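PDB 4BJA: protein GLB-12 from Caenorhabditis elegans, which acts as a heme-binding redox-signalling globin that is essential for reproduction in the worm. Local coordinates for residues I61-D64 with L69-V72; A82-P87 with G91-F96; G131-N136 with N143-V148; G55-D60 with E154-F159. The protein carries 1 engineered substitution. One frame throughout, in Å; residues are numbered along the deposited sequence. Where two conformers were deposited one is given.

All four contacts belong to one globin fold. Helix 50-65 supplies the first segment of interactions 1 and 4, whose centres lie about 14 Å apart, while helix 144-160 serves interactions 3 and 4. Interactions 1, 2 and 3 follow in series along the chain, and all three sit inside the long loop that interaction 4 closes by pairing 55-60 with 154-159. Interactions 1 and 2 touch where Met-83 meets Asn-63, and interactions 1 and 3 touch where Phe-132 meets Leu-69 and Val-72. Interactions 1, 2 and 3 all contribute to the heme pocket, the centres of 2 and 3 being about 18 Å apart. Interaction 4 lies farther back, where the two long helices cross.

Interaction 1 (I61-D64 with L69-V72); sequences IVND and LKKV
The flat carboxamide of Asn-63 turns its OD1 toward Lys-70, whose methylene CD lies 4.3 Å from that oxygen; Met-83 also touches the amide, and Asn-63 ND2 turns back along its own helix to bond Leu-59 O. The other flat group is the peptide carbonyl of Val-62. Its oxygen is overlaid by the lysine chain, with Lys-70 CG and Lys-70 CE each 3.3 Å from Val-62 O. A bend at the third torsion (chi3 -97°) folds the chain in this way, so that three successive methylenes curl past the oxygen. Val-62 O is buried here without a hydrogen-bonding partner. In the globin fold this is the corner where the long helix 50-65, the B helix, gives way to the short C helix, 69-72, and its inner side faces the heme. There Ile-61 CG2 meets Leu-69 CD1 at 3.9 Å, and Val-62 CG1 packs on Leu-69 CB at 4.0 Å, those two side chains lying nearly at right angles. With an alanine in place of Lys-70, the carbonyl of Val-62 would probably lose its methylene cover and Asn-63 a neighbour. Leu-69 goes on to touch both the heme and Phe-132.

Interaction 2 (A82-P87 with G91-F96); sequences AMLKMP and GHILRF. With HEM (protoporphyrin IX containing Fe), chain B.
The first turn of the helix that carries a heme ligand begins here: Gly-91 N gives its hydrogen to Pro-87 O at 2.9 Å, with Met-86 in the N-cap position. The approach is bent, with an N-H...O angle of 133°. From the loop before the helix, Leu-84 CD2 meets Ile-93 CD1 at 3.6 Å, a small apolar touch. This is the E helix of the globin fold, and His-92 holds the distal position. Its CG lies anti to the backbone N (chi1 -160°), which swings the ring inward so that His-92 NE2 binds the iron at 2.1 Å; His-127 supplies the other axial nitrogen, making a six-coordinate, bis-histidyl heme. Arg-95 extends along the porphyrin rim: its CD lies 3.5 Å from heme CAA, its guanidinium has heme CBD over one face, and NH1 makes a weak bond back to Gly-91 O. A serine at Arg-95 would probably leave heme CAA and CBD without the chain and guanidinium that lie along them, and Gly-91 O with only its helix bond from the backbone N of that residue. Deeper in, Phe-96 CE2 packs on the heme methyl CMB at 3.6 Å, while the ring itself stacks with Phe-152.

Interaction 3 (G131-N136 with N143-V148); sequences GFLEQN and NYFEIV. With HEM (protoporphyrin IX containing Fe), chain B.
Just ahead of Tyr-144, the residue that meets Phe-132 and Leu-133, Asn-143 OD1 is gripped by several N-H groups. Glu-146 N reaches it at 3.1 Å and nearly straight (165°), standing well above the carbonyl plane. Phe-145 N adds a weak bond, and the side chain of Gln-137 gives another bond; Asn-143 is thus the N-cap of helix 144-160, its OD1 capping the first turn. Asn-143 ND2 is held in turn by Thr-204. Across the contact, Phe-132 points its edge at the face of Tyr-144 in a T-shaped stack, with ring centroids 4.9 Å apart and planes at 68°; Phe-132 CE2 sits over the middle of the tyrosine ring. A first torsion that sets CG anti to the backbone N (chi1 172°) swings the Phe-132 ring across to Tyr-144. Asn-136 ND2, weakly bonded to Phe-132 O, lies over one face of the Phe-132 ring, offset toward the rim. The oxygen Asn-136 O lies in the tyrosine plane, 3.6 Å from Tyr-144 CE2. Helix 131-136, which closely follows the proximal ligand His-127, meets the start of the G helix of the globin fold beside the heme. Leu-133 is wedged between Tyr-144 and the heme: its CD2 packs on Tyr-144 CB at 3.6 Å, and its CG lies 3.5 Å from the heme vinyl carbon CBC. Phe-145 presents its edge to heme CHC. One turn along, Val-148 CB touches the second vinyl at heme CBB, 3.5 Å away.

Interaction 4 (G55-D60 with E154-F159); sequences GLIFLD and ERLIPF
Ile-57 lays its outer end over the backbone of the partner helix: Ile-57 CD1 is 3.7 Å from Leu-156 N and 3.9 Å from Leu-156 CB, while Ile-57 CG1 rests on Arg-155 CB at 3.8 Å. The isoleucine and arginine chains run past each other in opposite directions. One turn on, Asp-60 forms a salt bridge with Arg-155 in one of the arginine's two modelled conformers, so the pairing is probably only part-time. In that conformer Arg-155 bends at its second and third torsions, curling back so that two nitrogens meet the acid side-on. Both bonds go to a single oxygen, from Arg-155 NH2 to Asp-60 OD2 at 2.6 Å and from Arg-155 NE to Asp-60 OD2 at 2.7 Å. The carboxylate and guanidinium planes lie 27° apart, nearly coplanar. The other carboxylate oxygen, Asp-60 OD1, also pairs with Arg-80 in a salt bridge. Beyond Leu-156, helix 185-214 packs on with Trp-192. The two segments run nearly antiparallel, at 154°, with axes 10.4 Å apart, the B-on-G helix packing of the globin fold.

Interaction 1 (I61-D64 with L69-V72)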
# COMPACT_ATOMS: atom_id res chain seq x y z
N ILE A 61 -10.42 13.30 -20.05
CA ILE A 61 -9.72 12.04 -20.18
C ILE A 61 -9.92 11.38 -21.56
O ILE A 61 -8.94 10.99 -22.22
CB ILE A 61 -10.18 11.05 -19.09
CG1 ILE A 61 -9.62 11.52 -17.73
CG2 ILE A 61 -9.68 9.63 -19.42
CD1 ILE A 61 -10.27 10.78 -16.52
N VAL A 62 -11.18 11.22 -21.97
CA VAL A 62 -11.44 10.48 -23.19
C VAL A 62 -11.20 11.33 -24.45
O VAL A 62 -10.88 10.79 -25.49
CB VAL A 62 -12.84 9.84 -23.23
CG1 VAL A 62 -12.99 8.96 -21.96
CG2 VAL A 62 -13.92 10.86 -23.35
N ASN A 63 -11.33 12.64 -24.34
CA ASN A 63 -11.15 13.43 -25.56
C ASN A 63 -9.74 13.93 -25.75
O ASN A 63 -9.29 14.08 -26.91
CB ASN A 63 -12.09 14.63 -25.56
CG ASN A 63 -13.50 14.23 -25.85
OD1 ASN A 63 -13.86 13.97 -27.02
ND2 ASN A 63 -14.34 14.24 -24.81
N ASP A 64 -9.07 14.26 -24.65
CA ASP A 64 -7.77 14.93 -24.76
C ASP A 64 -6.60 14.07 -24.35
O ASP A 64 -5.51 14.20 -24.87
CB ASP A 64 -7.78 16.25 -23.94
CG ASP A 64 -8.93 17.15 -24.29
OD1 ASP A 64 -9.16 17.42 -25.49
OD2 ASP A 64 -9.58 17.66 -23.36
N LEU A 69 -9.83 5.27 -24.85
CA LEU A 69 -10.95 5.00 -23.95
C LEU A 69 -12.31 5.36 -24.53
O LEU A 69 -13.34 4.96 -24.01
CB LEU A 69 -10.76 5.67 -22.56
CG LEU A 69 -9.56 5.08 -21.80
CD1 LEU A 69 -9.41 5.83 -20.45
CD2 LEU A 69 -9.68 3.55 -21.56
N LYS A 70 -12.33 6.09 -25.64
CA LYS A 70 -13.61 6.48 -26.21
C LYS A 70 -14.40 5.24 -26.63
O LYS A 70 -15.57 5.11 -26.30
CB LYS A 70 -13.42 7.46 -27.39
CG LYS A 70 -13.15 8.89 -26.92
CD LYS A 70 -13.19 9.91 -28.12
CE LYS A 70 -11.85 10.21 -28.63
NZ LYS A 70 -12.09 11.01 -29.91
N LYS A 71 -13.72 4.30 -27.29
CA LYS A 71 -14.36 3.07 -27.78
C LYS A 71 -14.89 2.23 -26.62
O LYS A 71 -15.98 1.65 -26.70
CB LYS A 71 -13.38 2.24 -28.62
CG LYS A 71 -14.02 1.02 -29.30
CD LYS A 71 -13.05 0.37 -30.26
CE LYS A 71 -13.27 -1.15 -30.35
NZ LYS A 71 -12.37 -1.76 -31.42
N VAL A 72 -14.13 2.19 -25.53
CA VAL A 72 -14.50 1.40 -24.36
C VAL A 72 -15.83 1.88 -23.85
O VAL A 72 -16.71 1.08 -23.47
CB VAL A 72 -13.44 1.55 -23.21
CG1 VAL A 72 -13.92 0.84 -21.96
CG2 VAL A 72 -12.14 0.99 -23.63

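Interaction 2 (A82-P87 with G91-F96)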
# COMPACT_ATOMS: atom_id res chain seq x y z
N ALA A 82 -22.32 15.42 -26.65
CA ALA A 82 -23.32 14.35 -26.44
C ALA A 82 -22.88 13.21 -25.52
O ALA A 82 -23.71 12.34 -25.17
CB ALA A 82 -23.73 13.75 -27.77
N MET A 83 -21.60 13.19 -25.17
CA MET A 83 -21.04 12.02 -24.49
C MET A 83 -21.66 11.76 -23.14
O MET A 83 -21.80 10.60 -22.78
CB MET A 83 -19.54 12.19 -24.30
CG MET A 83 -18.77 12.01 -25.59
SD MET A 83 -17.00 12.12 -25.30
CE MET A 83 -16.48 12.08 -27.02
N LEU A 84 -21.99 12.82 -22.39
CA LEU A 84 -22.49 12.64 -21.02
C LEU A 84 -23.80 11.82 -21.02
O LEU A 84 -24.13 11.18 -20.03
CB LEU A 84 -22.71 13.98 -20.34
CG LEU A 84 -21.42 14.78 -20.19
CD1 LEU A 84 -21.69 16.26 -19.87
CD2 LEU A 84 -20.57 14.16 -19.10
N LYS A 85 -24.51 11.84 -22.15
CA LYS A 85 -25.76 11.06 -22.27
C LYS A 85 -25.63 9.63 -22.73
O LYS A 85 -26.58 8.85 -22.68
CB LYS A 85 -26.72 11.79 -23.19
CG LYS A 85 -27.17 13.12 -22.67
CD LYS A 85 -28.65 13.35 -23.07
CE LYS A 85 -29.19 14.67 -22.54
NZ LYS A 85 -28.49 15.82 -23.19
N MET A 86 -24.48 9.26 -23.22
CA MET A 86 -24.27 7.91 -23.70
C MET A 86 -24.13 6.97 -22.50
O MET A 86 -23.54 7.35 -21.47
CB MET A 86 -23.00 7.84 -24.54
CG MET A 86 -23.12 8.71 -25.79
SD MET A 86 -24.48 8.19 -26.87
CE MET A 86 -23.78 6.74 -27.58
N PRO A 87 -24.69 5.78 -22.62
CA PRO A 87 -24.94 4.98 -21.40
C PRO A 87 -23.72 4.50 -20.70
O PRO A 87 -23.69 4.59 -19.45
CB PRO A 87 -25.71 3.76 -21.91
CG PRO A 87 -26.04 4.03 -23.32
CD PRO A 87 -25.37 5.25 -23.82
N GLY A 91 -22.71 6.41 -17.48
CA GLY A 91 -22.84 5.40 -16.38
C GLY A 91 -21.57 5.39 -15.56
O GLY A 91 -21.59 5.29 -14.31
N HIS A 92 -20.44 5.48 -16.25
CA HIS A 92 -19.18 5.42 -15.55
C HIS A 92 -18.96 6.64 -14.69
O HIS A 92 -18.35 6.54 -13.61
CB HIS A 92 -18.03 5.23 -16.52
CG HIS A 92 -16.82 4.69 -15.84
ND1 HIS A 92 -15.76 5.48 -15.47
CD2 HIS A 92 -16.56 3.45 -15.36
CE1 HIS A 92 -14.86 4.73 -14.84
NE2 HIS A 92 -15.32 3.50 -14.75
N ILE A 93 -19.33 7.82 -15.22
CA ILE A 93 -19.27 9.04 -14.45
C ILE A 93 -20.10 8.93 -13.14
O ILE A 93 -19.62 9.28 -12.05
CB ILE A 93 -19.72 10.24 -15.30
CG1 ILE A 93 -18.58 10.59 -16.31
CG2 ILE A 93 -20.06 11.41 -14.39
CD1 ILE A 93 -19.14 11.31 -17.52
N LEU A 94 -21.32 8.40 -13.24
CA LEU A 94 -22.15 8.19 -12.08
C LEU A 94 -21.45 7.23 -11.09
O LEU A 94 -21.40 7.50 -9.87
CB LEU A 94 -23.47 7.56 -12.53
CG LEU A 94 -24.33 7.05 -11.37
CD1 LEU A 94 -24.89 8.28 -10.69
CD2 LEU A 94 -25.41 6.09 -11.89
N ARG A 95 -20.92 6.13 -11.60
CA ARG A 95 -20.32 5.07 -10.75
C ARG A 95 -19.08 5.60 -10.04
O ARG A 95 -18.87 5.31 -8.84
CB ARG A 95 -19.96 3.82 -11.56
CG ARG A 95 -21.21 3.02 -12.04
CD ARG A 95 -20.87 2.14 -13.24
NE ARG A 95 -21.86 1.10 -13.58
CZ ARG A 95 -22.99 1.31 -14.25
NH1 ARG A 95 -23.32 2.54 -14.63
NH2 ARG A 95 -23.81 0.29 -14.52
N PHE A 96 -18.27 6.36 -10.77
CA PHE A 96 -17.02 6.91 -10.22
C PHE A 96 -17.36 7.97 -9.18
O PHE A 96 -16.81 7.97 -8.09
CB PHE A 96 -16.18 7.51 -11.37
CG PHE A 96 -14.84 7.99 -10.93
CD1 PHE A 96 -14.72 9.22 -10.32
CD2 PHE A 96 -13.72 7.22 -11.18
CE1 PHE A 96 -13.46 9.67 -9.88
CE2 PHE A 96 -12.44 7.65 -10.74
CZ PHE A 96 -12.33 8.90 -10.11
CHA HEM B . -17.34 0.03 -13.79
CHB HEM B . -14.89 2.96 -10.82
CHC HEM B . -11.27 3.14 -13.98
CHD HEM B . -14.04 0.90 -17.23
C1A HEM B . -16.96 0.75 -12.71
C2A HEM B . -17.67 0.82 -11.45
C3A HEM B . -16.97 1.64 -10.65
C4A HEM B . -15.81 2.11 -11.38
CMA HEM B . -17.28 2.09 -9.20
CAA HEM B . -19.00 0.05 -11.13
CBA HEM B . -18.80 -0.94 -9.98
CGA HEM B . -17.80 -1.92 -10.40
O1A HEM B . -17.93 -2.46 -11.54
O2A HEM B . -16.84 -2.10 -9.60
C1B HEM B . -13.68 3.18 -11.42
C2B HEM B . -12.55 3.85 -10.79
C3B HEM B . -11.57 3.88 -11.64
C4B HEM B . -12.03 3.27 -12.86
CMB HEM B . -12.53 4.37 -9.34
CAB HEM B . -10.17 4.47 -11.34
CBB HEM B . -9.40 4.85 -12.33
C1C HEM B . -11.70 2.54 -15.12
C2C HEM B . -10.93 2.42 -16.33
C3C HEM B . -11.68 1.80 -17.23
C4C HEM B . -12.97 1.53 -16.64
CMC HEM B . -9.47 2.91 -16.50
CAC HEM B . -11.22 1.47 -18.67
CBC HEM B . -11.81 0.45 -19.27
C1D HEM B . -15.19 0.54 -16.63
C2D HEM B . -16.34 0.03 -17.31
C3D HEM B . -17.35 -0.25 -16.24
C4D HEM B . -16.72 0.12 -15.01
CMD HEM B . -16.54 -0.21 -18.82
CAD HEM B . -18.79 -0.78 -16.44
CBD HEM B . -19.72 0.44 -16.32
CGD HEM B . -19.62 1.44 -17.47
O1D HEM B . -19.18 1.11 -18.59
O2D HEM B . -20.02 2.59 -17.25
NA HEM B . -15.82 1.56 -12.65
NB HEM B . -13.34 2.83 -12.72
NC HEM B . -12.94 1.98 -15.35
ND HEM B . -15.46 0.60 -15.26
FE HEM B . -14.42 1.75 -14.00

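Interaction 3 (G131-N136 with N143-V148)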
# COMPACT_ATOMS: atom_id res chain seq x y z
N GLY A 131 -12.93 -6.35 -20.80
CA GLY A 131 -11.98 -7.03 -21.68
C GLY A 131 -10.83 -6.13 -22.10
O GLY A 131 -9.70 -6.59 -22.21
N PHE A 132 -11.12 -4.84 -22.30
CA PHE A 132 -10.10 -3.88 -22.70
C PHE A 132 -9.03 -3.87 -21.62
O PHE A 132 -7.85 -3.89 -21.91
CB PHE A 132 -10.66 -2.47 -22.87
CG PHE A 132 -9.61 -1.44 -23.10
CD1 PHE A 132 -9.14 -1.16 -24.39
CD2 PHE A 132 -9.07 -0.71 -22.03
CE1 PHE A 132 -8.14 -0.18 -24.59
CE2 PHE A 132 -8.09 0.25 -22.23
CZ PHE A 132 -7.60 0.52 -23.53
N LEU A 133 -9.45 -3.84 -20.36
CA LEU A 133 -8.45 -3.78 -19.30
C LEU A 133 -7.76 -5.13 -19.10
O LEU A 133 -6.57 -5.17 -18.86
CB LEU A 133 -9.09 -3.31 -17.98
CG LEU A 133 -9.52 -1.84 -17.95
CD1 LEU A 133 -10.29 -1.58 -16.66
CD2 LEU A 133 -8.28 -0.92 -18.00
N GLU A 134 -8.52 -6.23 -19.15
CA GLU A 134 -7.92 -7.56 -19.03
C GLU A 134 -6.78 -7.74 -20.04
O GLU A 134 -5.69 -8.22 -19.70
CB GLU A 134 -8.99 -8.63 -19.21
CG GLU A 134 -8.76 -9.86 -18.36
CD GLU A 134 -8.28 -11.04 -19.15
OE1 GLU A 134 -7.52 -10.87 -20.14
OE2 GLU A 134 -8.69 -12.17 -18.78
N GLN A 135 -7.02 -7.31 -21.27
CA GLN A 135 -6.02 -7.36 -22.32
C GLN A 135 -4.90 -6.32 -22.22
O GLN A 135 -3.75 -6.64 -22.49
CB GLN A 135 -6.69 -7.27 -23.71
CG GLN A 135 -7.16 -8.63 -24.22
CD GLN A 135 -7.08 -8.78 -25.75
OE1 GLN A 135 -6.68 -7.86 -26.47
NE2 GLN A 135 -7.48 -9.96 -26.24
N ASN A 136 -5.23 -5.09 -21.84
CA ASN A 136 -4.29 -3.98 -21.99
C ASN A 136 -3.69 -3.38 -20.74
O ASN A 136 -2.68 -2.71 -20.81
CB ASN A 136 -4.90 -2.86 -22.83
CG ASN A 136 -5.31 -3.35 -24.21
OD1 ASN A 136 -4.48 -3.86 -24.96
ND2 ASN A 136 -6.58 -3.24 -24.53
N ASN A 143 -0.79 1.86 -17.21
CA ASN A 143 -1.70 1.53 -16.10
C ASN A 143 -2.90 2.48 -16.20
O ASN A 143 -2.77 3.65 -15.91
CB ASN A 143 -0.94 1.73 -14.77
CG ASN A 143 -1.81 1.48 -13.57
OD1 ASN A 143 -3.03 1.58 -13.64
ND2 ASN A 143 -1.17 1.11 -12.45
N TYR A 144 -4.05 1.98 -16.64
CA TYR A 144 -5.20 2.84 -16.93
C TYR A 144 -5.83 3.41 -15.66
O TYR A 144 -6.43 4.46 -15.71
CB TYR A 144 -6.26 2.09 -17.80
CG TYR A 144 -5.73 1.82 -19.19
CD1 TYR A 144 -5.84 2.78 -20.19
CD2 TYR A 144 -5.09 0.61 -19.47
CE1 TYR A 144 -5.34 2.52 -21.46
CE2 TYR A 144 -4.58 0.36 -20.74
CZ TYR A 144 -4.70 1.32 -21.70
OH TYR A 144 -4.19 1.05 -22.96
N PHE A 145 -5.68 2.75 -14.50
CA PHE A 145 -6.17 3.36 -13.29
C PHE A 145 -5.33 4.57 -12.95
O PHE A 145 -5.86 5.61 -12.53
CB PHE A 145 -6.08 2.35 -12.13
CG PHE A 145 -6.85 1.08 -12.39
CD1 PHE A 145 -8.20 1.15 -12.79
CD2 PHE A 145 -6.20 -0.16 -12.33
CE1 PHE A 145 -8.90 -0.04 -13.05
CE2 PHE A 145 -6.89 -1.33 -12.60
CZ PHE A 145 -8.24 -1.27 -12.96
N GLU A 146 -4.02 4.44 -13.17
CA GLU A 146 -3.13 5.54 -12.96
C GLU A 146 -3.41 6.70 -13.97
O GLU A 146 -3.47 7.87 -13.59
CB GLU A 146 -1.69 5.05 -13.06
CG GLU A 146 -0.68 6.13 -12.83
CD GLU A 146 0.71 5.58 -12.99
OE1 GLU A 146 1.13 5.39 -14.15
OE2 GLU A 146 1.38 5.28 -11.98
N ILE A 147 -3.65 6.36 -15.23
CA ILE A 147 -3.89 7.37 -16.25
C ILE A 147 -5.15 8.19 -15.85
O ILE A 147 -5.15 9.43 -15.88
CB ILE A 147 -4.08 6.69 -17.62
CG1 ILE A 147 -2.72 6.19 -18.14
CG2 ILE A 147 -4.76 7.69 -18.64
CD1 ILE A 147 -2.74 5.21 -19.28
N VAL A 148 -6.21 7.51 -15.43
CA VAL A 148 -7.45 8.20 -15.09
C VAL A 148 -7.25 9.04 -13.85
O VAL A 148 -7.63 10.25 -13.79
CB VAL A 148 -8.59 7.16 -14.87
CG1 VAL A 148 -9.81 7.80 -14.25
CG2 VAL A 148 -8.98 6.51 -16.25
CHA HEM B . -17.34 0.03 -13.79
CHB HEM B . -14.89 2.96 -10.82
CHC HEM B . -11.27 3.14 -13.98
CHD HEM B . -14.04 0.90 -17.23
C1A HEM B . -16.96 0.75 -12.71
C2A HEM B . -17.67 0.82 -11.45
C3A HEM B . -16.97 1.64 -10.65
C4A HEM B . -15.81 2.11 -11.38
CMA HEM B . -17.28 2.09 -9.20
CAA HEM B . -19.00 0.05 -11.13
CBA HEM B . -18.80 -0.94 -9.98
CGA HEM B . -17.80 -1.92 -10.40
O1A HEM B . -17.93 -2.46 -11.54
O2A HEM B . -16.84 -2.10 -9.60
C1B HEM B . -13.68 3.18 -11.42
C2B HEM B . -12.55 3.85 -10.79
C3B HEM B . -11.57 3.88 -11.64
C4B HEM B . -12.03 3.27 -12.86
CMB HEM B . -12.53 4.37 -9.34
CAB HEM B . -10.17 4.47 -11.34
CBB HEM B . -9.40 4.85 -12.33
C1C HEM B . -11.70 2.54 -15.12
C2C HEM B . -10.93 2.42 -16.33
C3C HEM B . -11.68 1.80 -17.23
C4C HEM B . -12.97 1.53 -16.64
CMC HEM B . -9.47 2.91 -16.50
CAC HEM B . -11.22 1.47 -18.67
CBC HEM B . -11.81 0.45 -19.27
C1D HEM B . -15.19 0.54 -16.63
C2D HEM B . -16.34 0.03 -17.31
C3D HEM B . -17.35 -0.25 -16.24
C4D HEM B . -16.72 0.12 -15.01
CMD HEM B . -16.54 -0.21 -18.82
CAD HEM B . -18.79 -0.78 -16.44
CBD HEM B . -19.72 0.44 -16.32
CGD HEM B . -19.62 1.44 -17.47
O1D HEM B . -19.18 1.11 -18.59
O2D HEM B . -20.02 2.59 -17.25
NA HEM B . -15.82 1.56 -12.65
NB HEM B . -13.34 2.83 -12.72
NC HEM B . -12.94 1.98 -15.35
ND HEM B . -15.46 0.60 -15.26
FE HEM B . -14.42 1.75 -14.00

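Interaction 4 (G55-D60 with E154-F159)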
# COMPACT_ATOMS: atom_id res chain seq x y z
N GLY A 55 -17.81 14.50 -14.36
CA GLY A 55 -18.16 14.44 -15.79
C GLY A 55 -17.16 15.23 -16.65
O GLY A 55 -16.68 14.72 -17.64
N LEU A 56 -16.82 16.46 -16.23
CA LEU A 56 -15.92 17.34 -17.03
C LEU A 56 -14.54 16.71 -17.13
O LEU A 56 -13.87 16.77 -18.17
CB LEU A 56 -15.79 18.69 -16.34
CG LEU A 56 -17.06 19.53 -16.48
CD1 LEU A 56 -16.87 20.87 -15.81
CD2 LEU A 56 -17.39 19.71 -17.97
N ILE A 57 -14.09 16.12 -16.01
CA ILE A 57 -12.78 15.49 -16.00
C ILE A 57 -12.76 14.22 -16.89
O ILE A 57 -11.81 14.00 -17.63
CB ILE A 57 -12.27 15.25 -14.55
CG1 ILE A 57 -12.08 16.60 -13.85
CG2 ILE A 57 -10.92 14.39 -14.55
CD1 ILE A 57 -11.83 16.56 -12.36
N PHE A 58 -13.81 13.39 -16.84
CA PHE A 58 -13.88 12.26 -17.73
C PHE A 58 -13.96 12.72 -19.20
O PHE A 58 -13.42 12.04 -20.06
CB PHE A 58 -15.03 11.30 -17.37
CG PHE A 58 -14.57 10.22 -16.46
CD1 PHE A 58 -13.80 9.17 -16.96
CD2 PHE A 58 -14.82 10.31 -15.09
CE1 PHE A 58 -13.35 8.12 -16.09
CE2 PHE A 58 -14.36 9.29 -14.22
CZ PHE A 58 -13.64 8.22 -14.72
N LEU A 59 -14.63 13.83 -19.46
CA LEU A 59 -14.64 14.34 -20.85
C LEU A 59 -13.21 14.68 -21.28
O LEU A 59 -12.76 14.27 -22.34
CB LEU A 59 -15.57 15.54 -21.01
CG LEU A 59 -17.07 15.23 -20.98
CD1 LEU A 59 -17.89 16.51 -20.91
CD2 LEU A 59 -17.51 14.38 -22.18
N ASP A 60 -12.45 15.38 -20.42
CA ASP A 60 -11.02 15.59 -20.75
C ASP A 60 -10.22 14.28 -20.93
O ASP A 60 -9.44 14.15 -21.83
CB ASP A 60 -10.35 16.42 -19.65
CG ASP A 60 -10.81 17.85 -19.64
OD1 ASP A 60 -11.56 18.27 -20.55
OD2 ASP A 60 -10.41 18.58 -18.70
N GLU A 154 -4.52 16.24 -11.39
CA GLU A 154 -4.22 17.53 -12.02
C GLU A 154 -5.42 18.49 -12.05
O GLU A 154 -5.25 19.70 -11.95
CB GLU A 154 -3.76 17.26 -13.49
CG GLU A 154 -2.44 16.50 -13.58
CD GLU A 154 -1.32 17.06 -12.61
OE1 GLU A 154 -0.91 18.25 -12.72
OE2 GLU A 154 -0.86 16.30 -11.74
N ARG A 155 -6.63 17.95 -12.21
CA ARG A 155 -7.84 18.74 -12.47
C ARG A 155 -8.77 18.88 -11.26
O ARG A 155 -9.35 19.94 -11.04
CB ARG A 155 -8.62 18.11 -13.63
CG ARG A 155 -7.86 18.05 -14.96
CD ARG A 155 -8.01 19.36 -15.73
NE ARG A 155 -9.29 19.43 -16.43
CZ ARG A 155 -10.15 20.45 -16.35
NH1 ARG A 155 -9.87 21.51 -15.60
NH2 ARG A 155 -11.28 20.41 -17.03
N LEU A 156 -8.94 17.82 -10.47
CA LEU A 156 -9.86 17.91 -9.32
C LEU A 156 -9.26 18.72 -8.18
O LEU A 156 -9.99 19.51 -7.55
CB LEU A 156 -10.16 16.50 -8.84
CG LEU A 156 -11.44 16.23 -8.05
CD1 LEU A 156 -11.37 15.17 -6.95
CD2 LEU A 156 -12.59 17.27 -7.93
N ILE A 157 -7.96 18.56 -7.94
CA ILE A 157 -7.35 19.20 -6.76
C ILE A 157 -7.48 20.74 -6.76
O ILE A 157 -7.80 21.34 -5.74
CB ILE A 157 -5.90 18.72 -6.51
CG1 ILE A 157 -5.96 17.24 -6.13
CG2 ILE A 157 -5.20 19.63 -5.42
CD1 ILE A 157 -4.61 16.60 -5.85
N PRO A 158 -7.28 21.40 -7.92
CA PRO A 158 -7.52 22.85 -7.90
C PRO A 158 -8.95 23.28 -7.57
O PRO A 158 -9.12 24.37 -7.01
CB PRO A 158 -7.14 23.28 -9.33
CG PRO A 158 -6.09 22.32 -9.73
CD PRO A 158 -6.53 21.00 -9.12
N PHE A 159 -9.98 22.46 -7.90
CA PHE A 159 -11.34 22.75 -7.41
C PHE A 159 -11.40 22.57 -5.88
O PHE A 159 -12.01 23.40 -5.18
CB PHE A 159 -12.38 21.83 -8.06
CG PHE A 159 -12.62 22.10 -9.52
CD1 PHE A 159 -13.32 23.25 -9.90
CD2 PHE A 159 -12.18 21.23 -10.49
CE1 PHE A 159 -13.55 23.53 -11.26
CE2 PHE A 159 -12.40 21.52 -11.86
CZ PHE A 159 -13.08 22.66 -12.23